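Local atomic coordinates of D-ribose pyranase (Bacillus subtilis, PDB entry 1OGD), a protein that probably interconverts the beta-pyranose and beta-furanose forms of D-ribose, an early step in ribose use, and works as a decamer built from two pentamers. Residues 12-17 with 22-27; 53-58 with 81-86. One frame throughout, in Å; residues are numbered along the deposited sequence.

Contact 1: 12-17 with 22-27; sequences AKILAD and DKIVIA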
ATOM      1  N   ALA A  12      -2.805 -15.586  18.035  1.00 23.24           N
ATOM      2  CA  ALA A  12      -2.563 -16.839  17.330  1.00 22.17           C
ATOM      3  C   ALA A  12      -1.638 -16.601  16.133  1.00 23.21           C
ATOM      4  O   ALA A  12      -0.732 -17.391  15.866  1.00 23.79           O
ATOM      5  CB  ALA A  12      -3.891 -17.435  16.857  1.00 20.95           C
ATOM      6  N   LYS A  13      -1.860 -15.501  15.419  1.00 23.07           N
ATOM      7  CA  LYS A  13      -1.038 -15.192  14.250  1.00 23.20           C
ATOM      8  C   LYS A  13       0.407 -14.921  14.634  1.00 22.84           C
ATOM      9  O   LYS A  13       1.323 -15.293  13.903  1.00 24.08           O
ATOM     10  CB  LYS A  13      -1.631 -14.008  13.491  1.00 21.53           C
ATOM     11  CG  LYS A  13      -3.027 -14.295  12.960  1.00 23.38           C
ATOM     12  CD  LYS A  13      -3.658 -13.062  12.329  1.00 24.97           C
ATOM     13  CE  LYS A  13      -5.035 -13.386  11.806  1.00 23.35           C
ATOM     14  NZ  LYS A  13      -5.743 -12.177  11.334  1.00 27.33           N
ATOM     15  N   ILE A  14       0.609 -14.282  15.784  1.00 22.53           N
ATOM     16  CA  ILE A  14       1.954 -13.994  16.269  1.00 23.80           C
ATOM     17  C   ILE A  14       2.647 -15.287  16.715  1.00 23.93           C
ATOM     18  O   ILE A  14       3.804 -15.534  16.364  1.00 21.58           O
ATOM     19  CB  ILE A  14       1.934 -13.001  17.473  1.00 25.30           C
ATOM     20  CG1 ILE A  14       1.405 -11.633  17.027  1.00 27.01           C
ATOM     21  CG2 ILE A  14       3.341 -12.832  18.043  1.00 25.13           C
ATOM     22  CD1 ILE A  14       2.217 -11.012  15.904  1.00 30.03           C
ATOM     23  N   LEU A  15       1.949 -16.112  17.491  1.00 23.71           N
ATOM     24  CA  LEU A  15       2.560 -17.357  17.954  1.00 23.97           C
ATOM     25  C   LEU A  15       2.951 -18.260  16.792  1.00 22.39           C
ATOM     26  O   LEU A  15       3.993 -18.911  16.831  1.00 23.63           O
ATOM     27  CB  LEU A  15       1.616 -18.118  18.887  1.00 25.03           C
ATOM     28  CG  LEU A  15       1.275 -17.442  20.214  1.00 28.24           C
ATOM     29  CD1 LEU A  15       0.484 -18.411  21.081  1.00 27.72           C
ATOM     30  CD2 LEU A  15       2.552 -17.011  20.919  1.00 27.69           C
ATOM     31  N   ALA A  16       2.120 -18.276  15.754  1.00 23.91           N
ATOM     32  CA  ALA A  16       2.352 -19.104  14.573  1.00 23.45           C
ATOM     33  C   ALA A  16       3.689 -18.854  13.884  1.00 25.27           C
ATOM     34  O   ALA A  16       4.285 -19.776  13.311  1.00 24.25           O
ATOM     35  CB  ALA A  16       1.220 -18.906  13.577  1.00 23.01           C
ATOM     36  N   ASP A  17       4.172 -17.615  13.932  1.00 24.39           N
ATOM     37  CA  ASP A  17       5.434 -17.294  13.280  1.00 25.54           C
ATOM     38  C   ASP A  17       6.644 -17.361  14.189  1.00 26.18           C
ATOM     39  O   ASP A  17       7.772 -17.230  13.723  1.00 27.53           O
ATOM     40  CB  ASP A  17       5.375 -15.905  12.630  1.00 27.27           C
ATOM     41  CG  ASP A  17       4.601 -15.907  11.330  1.00 29.04           C
ATOM     42  OD1 ASP A  17       4.730 -16.893  10.573  1.00 30.00           O
ATOM     43  OD2 ASP A  17       3.873 -14.928  11.057  1.00 30.33           O
ATOM     44  N   ASP A  22      12.783 -15.809  19.242  1.00 27.44           N
ATOM     45  CA  ASP A  22      11.948 -14.638  18.969  1.00 27.85           C
ATOM     46  C   ASP A  22      11.353 -14.188  20.298  1.00 28.34           C
ATOM     47  O   ASP A  22      11.192 -14.993  21.218  1.00 28.14           O
ATOM     48  CB  ASP A  22      10.817 -14.954  17.984  1.00 27.51           C
ATOM     49  CG  ASP A  22      11.315 -15.175  16.561  1.00 25.85           C
ATOM     50  OD1 ASP A  22      12.442 -14.742  16.235  1.00 26.15           O
ATOM     51  OD2 ASP A  22      10.565 -15.774  15.769  1.00 27.12           O
ATOM     52  N   LYS A  23      11.017 -12.906  20.391  1.00 26.76           N
ATOM     53  CA  LYS A  23      10.485 -12.348  21.627  1.00 27.16           C
ATOM     54  C   LYS A  23       9.165 -11.610  21.478  1.00 27.86           C
ATOM     55  O   LYS A  23       8.898 -10.979  20.451  1.00 27.60           O
ATOM     56  CB  LYS A  23      11.509 -11.380  22.226  1.00 27.49           C
ATOM     57  CG  LYS A  23      12.899 -11.968  22.405  1.00 30.10           C
ATOM     58  CD  LYS A  23      13.911 -10.881  22.719  1.00 34.52           C
ATOM     59  CE  LYS A  23      15.318 -11.445  22.877  1.00 38.88           C
ATOM     60  NZ  LYS A  23      15.781 -12.211  21.677  1.00 39.59           N
ATOM     61  N   ILE A  24       8.329 -11.713  22.507  1.00 26.68           N
ATOM     62  CA  ILE A  24       7.070 -10.990  22.539  1.00 27.56           C
ATOM     63  C   ILE A  24       7.068 -10.310  23.901  1.00 27.72           C
ATOM     64  O   ILE A  24       7.747 -10.762  24.825  1.00 26.32           O
ATOM     65  CB  ILE A  24       5.819 -11.899  22.405  1.00 30.17           C
ATOM     66  CG1 ILE A  24       5.716 -12.854  23.587  1.00 32.62           C
ATOM     67  CG2 ILE A  24       5.863 -12.661  21.086  1.00 31.44           C
ATOM     68  CD1 ILE A  24       4.417 -13.634  23.589  1.00 34.84           C
ATOM     69  N   VAL A  25       6.319  -9.224  24.026  1.00 26.80           N
ATOM     70  CA  VAL A  25       6.273  -8.486  25.276  1.00 26.63           C
ATOM     71  C   VAL A  25       4.862  -8.430  25.841  1.00 26.94           C
ATOM     72  O   VAL A  25       3.898  -8.263  25.097  1.00 28.74           O
ATOM     73  CB  VAL A  25       6.778  -7.028  25.065  1.00 26.51           C
ATOM     74  CG1 VAL A  25       6.774  -6.264  26.391  1.00 25.28           C
ATOM     75  CG2 VAL A  25       8.176  -7.043  24.462  1.00 24.66           C
ATOM     76  N   ILE A  26       4.742  -8.604  27.155  1.00 25.33           N
ATOM     77  CA  ILE A  26       3.453  -8.494  27.827  1.00 25.45           C
ATOM     78  C   ILE A  26       3.663  -7.217  28.617  1.00 25.76           C
ATOM     79  O   ILE A  26       4.619  -7.111  29.385  1.00 25.76           O
ATOM     80  CB  ILE A  26       3.184  -9.663  28.789  1.00 27.04           C
ATOM     81  CG1 ILE A  26       3.108 -10.974  28.003  1.00 28.69           C
ATOM     82  CG2 ILE A  26       1.859  -9.435  29.507  1.00 24.90           C
ATOM     83  CD1 ILE A  26       3.052 -12.216  28.878  1.00 32.58           C
ATOM     84  N   ALA A  27       2.786  -6.242  28.433  1.00 26.52           N
ATOM     85  CA  ALA A  27       2.981  -4.963  29.100  1.00 25.94           C
ATOM     86  C   ALA A  27       1.818  -4.455  29.915  1.00 26.06           C
ATOM     87  O   ALA A  27       0.678  -4.872  29.717  1.00 26.14           O
ATOM     88  CB  ALA A  27       3.350  -3.911  28.051  1.00 25.65           C
TER
HETATM   89  O   HOH W   1      10.664 -16.183  13.104  1.00 29.39           O
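Ile14 and Ile24 meet through their branch methyls, CG2 of Ile14 lying 4.0 Å from CG2 of Ile24, and the two side chains cross at a slant rather than lying alongside each other. In Ile14 this methyl is anti to the backbone N, leaving CG1 on the N side (chi1 -65°), and CB already points to the strand. Ile24 turns the other way about its first torsion: CG1 sits between the backbone N and the carbonyl carbon (chi1 64°), and CG2 is left beside the N, facing the helix. Beta-branched isoleucine suits both places, since it brings a methyl forward close to the backbone. The joint is a helix-loop-strand unit in which helix 9-17 packs against strand 23-27, an inner strand of the mixed sheet between 110-113 and 123-127; Ile14 also touches Ala110. Where the loop closes, contact turns polar. OD2 of Asp22 stands 3.8 Å from the carbonyl O of Asp17; both are acceptors, and a water to one side can donate to each, 2.7 Å from Asp22 OD2 and 3.1 Å from Asp17 O, though it has other acceptors within reach. The same OD2 accepts the backbone N-H of Gly19, which ties the carboxylate to the turn. The carboxylate of Asp17 is engaged elsewhere, in salt bridges with Lys13 of one neighbouring subunit and Lys39 of another.

Contact 2: 53-58 with 81-86; sequences DTAAVL and AKFLEN
Phe83 reaches from helix 78-87 to the alanines of helix 51-61, and both apolar contacts between the segments are made by its ring. The CB points to the other helix but stays 7.2 Å from CB of Ala55. With CG anti to the backbone N (chi1 -179°), the ring is carried outward across the gap. At CD2 the distance to Ala55 CB has fallen to 4.9 Å, and one atom further on, CE2 touches that methyl at 4.1 Å. The tip, CZ, comes 4.4 Å from CB of Ala56, so two neighbouring edge atoms each take one methyl. Both methyls lie near the ring plane: the ring approaches edge-on, and neither alanine is stacked on a face. Gln52, a turn earlier on helix 51-61, also touches the ring. The two helices lie against each other beside the mixed sheet. Helix 51-61 precedes strand 64-70, and helix 78-87 lies in the connection from that strand to its parallel neighbour 92-96, a beta-alpha-beta crossover. Alanine suits positions 55 and 56 because its single methyl lets a large ring project from the facing helix while CA of Ala55 stays 8.4 Å from CA of Leu84. Leu84 plays a lesser part here, its CD2 ending 5.0 Å from Ala55 CB, and it packs on Phe51 instead. On the far side of helix 78-87, exposed Glu85 hydrogen-bonds through OE2 to the hydroxyl of Tyr95.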
ATOM      1  N   ASP A  53      -3.101 -12.901  34.587  1.00 34.73           N
ATOM      2  CA  ASP A  53      -3.958 -13.699  33.725  1.00 34.47           C
ATOM      3  C   ASP A  53      -3.406 -13.822  32.318  1.00 33.40           C
ATOM      4  O   ASP A  53      -3.420 -14.906  31.733  1.00 31.95           O
ATOM      5  CB  ASP A  53      -5.367 -13.115  33.674  1.00 37.02           C
ATOM      6  CG  ASP A  53      -6.087 -13.237  35.000  1.00 40.95           C
ATOM      7  OD1 ASP A  53      -5.847 -14.237  35.710  1.00 44.48           O
ATOM      8  OD2 ASP A  53      -6.897 -12.347  35.329  1.00 42.40           O
ATOM      9  N   THR A  54      -2.909 -12.718  31.774  1.00 30.35           N
ATOM     10  CA  THR A  54      -2.364 -12.747  30.426  1.00 28.59           C
ATOM     11  C   THR A  54      -1.104 -13.608  30.355  1.00 27.85           C
ATOM     12  O   THR A  54      -0.957 -14.432  29.456  1.00 27.97           O
ATOM     13  CB  THR A  54      -2.060 -11.319  29.935  1.00 28.45           C
ATOM     14  OG1 THR A  54      -3.255 -10.532  30.028  1.00 28.39           O
ATOM     15  CG2 THR A  54      -1.599 -11.337  28.482  1.00 27.74           C
ATOM     16  N   ALA A  55      -0.200 -13.423  31.308  1.00 28.68           N
ATOM     17  CA  ALA A  55       1.034 -14.193  31.341  1.00 29.92           C
ATOM     18  C   ALA A  55       0.751 -15.695  31.480  1.00 31.77           C
ATOM     19  O   ALA A  55       1.450 -16.527  30.894  1.00 32.14           O
ATOM     20  CB  ALA A  55       1.916 -13.708  32.495  1.00 30.49           C
ATOM     21  N   ALA A  56      -0.279 -16.042  32.249  1.00 30.97           N
ATOM     22  CA  ALA A  56      -0.629 -17.445  32.455  1.00 31.24           C
ATOM     23  C   ALA A  56      -1.067 -18.113  31.153  1.00 31.32           C
ATOM     24  O   ALA A  56      -0.650 -19.234  30.852  1.00 29.68           O
ATOM     25  CB  ALA A  56      -1.730 -17.556  33.494  1.00 31.09           C
ATOM     26  N   VAL A  57      -1.912 -17.429  30.386  1.00 30.38           N
ATOM     27  CA  VAL A  57      -2.384 -17.972  29.119  1.00 30.27           C
ATOM     28  C   VAL A  57      -1.226 -18.153  28.143  1.00 31.00           C
ATOM     29  O   VAL A  57      -1.104 -19.197  27.496  1.00 31.18           O
ATOM     30  CB  VAL A  57      -3.444 -17.056  28.469  1.00 30.78           C
ATOM     31  CG1 VAL A  57      -3.809 -17.585  27.087  1.00 30.50           C
ATOM     32  CG2 VAL A  57      -4.686 -16.999  29.341  1.00 30.62           C
ATOM     33  N   LEU A  58      -0.371 -17.139  28.036  1.00 30.15           N
ATOM     34  CA  LEU A  58       0.767 -17.221  27.126  1.00 31.23           C
ATOM     35  C   LEU A  58       1.704 -18.364  27.505  1.00 31.99           C
ATOM     36  O   LEU A  58       2.240 -19.056  26.638  1.00 31.35           O
ATOM     37  CB  LEU A  58       1.543 -15.897  27.106  1.00 29.60           C
ATOM     38  CG  LEU A  58       1.205 -14.893  25.989  1.00 29.45           C
ATOM     39  CD1 LEU A  58       1.288 -15.590  24.638  1.00 29.42           C
ATOM     40  CD2 LEU A  58      -0.178 -14.324  26.176  1.00 28.23           C
ATOM     41  N   ALA A  81       6.023  -9.866  40.932  1.00 48.28           N
ATOM     42  CA  ALA A  81       7.399 -10.333  40.808  1.00 49.36           C
ATOM     43  C   ALA A  81       7.465 -11.799  41.230  1.00 50.43           C
ATOM     44  O   ALA A  81       8.206 -12.596  40.645  1.00 49.92           O
ATOM     45  CB  ALA A  81       8.317  -9.492  41.687  1.00 49.17           C
ATOM     46  N   LYS A  82       6.684 -12.148  42.251  1.00 51.37           N
ATOM     47  CA  LYS A  82       6.641 -13.519  42.757  1.00 52.47           C
ATOM     48  C   LYS A  82       5.889 -14.407  41.776  1.00 50.91           C
ATOM     49  O   LYS A  82       6.280 -15.547  41.526  1.00 51.22           O
ATOM     50  CB  LYS A  82       5.943 -13.575  44.119  1.00 54.23           C
ATOM     51  CG  LYS A  82       6.652 -12.822  45.231  1.00 58.11           C
ATOM     52  CD  LYS A  82       5.975 -13.074  46.578  1.00 61.81           C
ATOM     53  CE  LYS A  82       6.587 -12.226  47.691  1.00 64.13           C
ATOM     54  NZ  LYS A  82       8.050 -12.469  47.877  1.00 65.23           N
ATOM     55  N   PHE A  83       4.801 -13.875  41.232  1.00 49.44           N
ATOM     56  CA  PHE A  83       3.991 -14.605  40.269  1.00 48.18           C
ATOM     57  C   PHE A  83       4.894 -15.144  39.164  1.00 47.21           C
ATOM     58  O   PHE A  83       4.845 -16.327  38.831  1.00 46.04           O
ATOM     59  CB  PHE A  83       2.940 -13.680  39.664  1.00 48.48           C
ATOM     60  CG  PHE A  83       2.045 -14.354  38.673  1.00 49.27           C
ATOM     61  CD1 PHE A  83       0.910 -15.034  39.091  1.00 49.21           C
ATOM     62  CD2 PHE A  83       2.345 -14.316  37.314  1.00 50.43           C
ATOM     63  CE1 PHE A  83       0.081 -15.667  38.173  1.00 49.49           C
ATOM     64  CE2 PHE A  83       1.524 -14.946  36.387  1.00 49.95           C
ATOM     65  CZ  PHE A  83       0.389 -15.623  36.818  1.00 50.70           C
ATOM     66  N   LEU A  84       5.721 -14.262  38.606  1.00 47.33           N
ATOM     67  CA  LEU A  84       6.650 -14.623  37.539  1.00 47.27           C
ATOM     68  C   LEU A  84       7.610 -15.736  37.941  1.00 48.53           C
ATOM     69  O   LEU A  84       7.780 -16.712  37.207  1.00 46.67           O
ATOM     70  CB  LEU A  84       7.463 -13.403  37.105  1.00 47.53           C
ATOM     71  CG  LEU A  84       6.764 -12.365  36.228  1.00 48.67           C
ATOM     72  CD1 LEU A  84       7.740 -11.237  35.902  1.00 48.10           C
ATOM     73  CD2 LEU A  84       6.266 -13.030  34.952  1.00 48.18           C
ATOM     74  N   GLU A  85       8.252 -15.572  39.095  1.00 50.29           N
ATOM     75  CA  GLU A  85       9.198 -16.563  39.602  1.00 52.39           C
ATOM     76  C   GLU A  85       8.506 -17.918  39.723  1.00 51.65           C
ATOM     77  O   GLU A  85       9.059 -18.946  39.338  1.00 51.68           O
ATOM     78  CB  GLU A  85       9.725 -16.133  40.974  1.00 55.39           C
ATOM     79  CG  GLU A  85      10.578 -14.868  40.968  1.00 60.74           C
ATOM     80  CD  GLU A  85      11.985 -15.107  40.448  1.00 64.22           C
ATOM     81  OE1 GLU A  85      12.697 -15.956  41.027  1.00 65.86           O
ATOM     82  OE2 GLU A  85      12.385 -14.445  39.465  1.00 66.63           O
ATOM     83  N   ASN A  86       7.289 -17.901  40.255  1.00 51.55           N
ATOM     84  CA  ASN A  86       6.497 -19.112  40.444  1.00 51.74           C
ATOM     85  C   ASN A  86       6.012 -19.710  39.130  1.00 50.79           C
ATOM     86  O   ASN A  86       6.089 -20.923  38.933  1.00 50.80           O
ATOM     87  CB  ASN A  86       5.294 -18.812  41.342  1.00 54.06           C
ATOM     88  CG  ASN A  86       5.697 -18.510  42.778  1.00 57.19           C
ATOM     89  OD1 ASN A  86       4.906 -17.969  43.554  1.00 59.60           O
ATOM     90  ND2 ASN A  86       6.926 -18.868  43.141  1.00 56.94           N
TER

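Helix 51-61 joins the two contacts, whose centres lie about 16 Å apart on opposite sides of the chain's centre. It carries the alanines of contact 2 and packs on the strand of contact 1: Ile26 CD1 is 3.7 Å from Ala55 CA, and Ile24 CD1 is 3.8 Å from Leu58 CD1. Leu15 of helix 9-17 reaches the same leucine, so the apolar layer continues from one contact to the other. In contact 1 the Asp22 side chain is about 9 Å from a bound beta-D-ribopyranose and about 7 Å from the side chain of His20, the inferred proton donor. In contact 2, the Ala55 side chain is about 9 Å from that of substrate-binding Ala121.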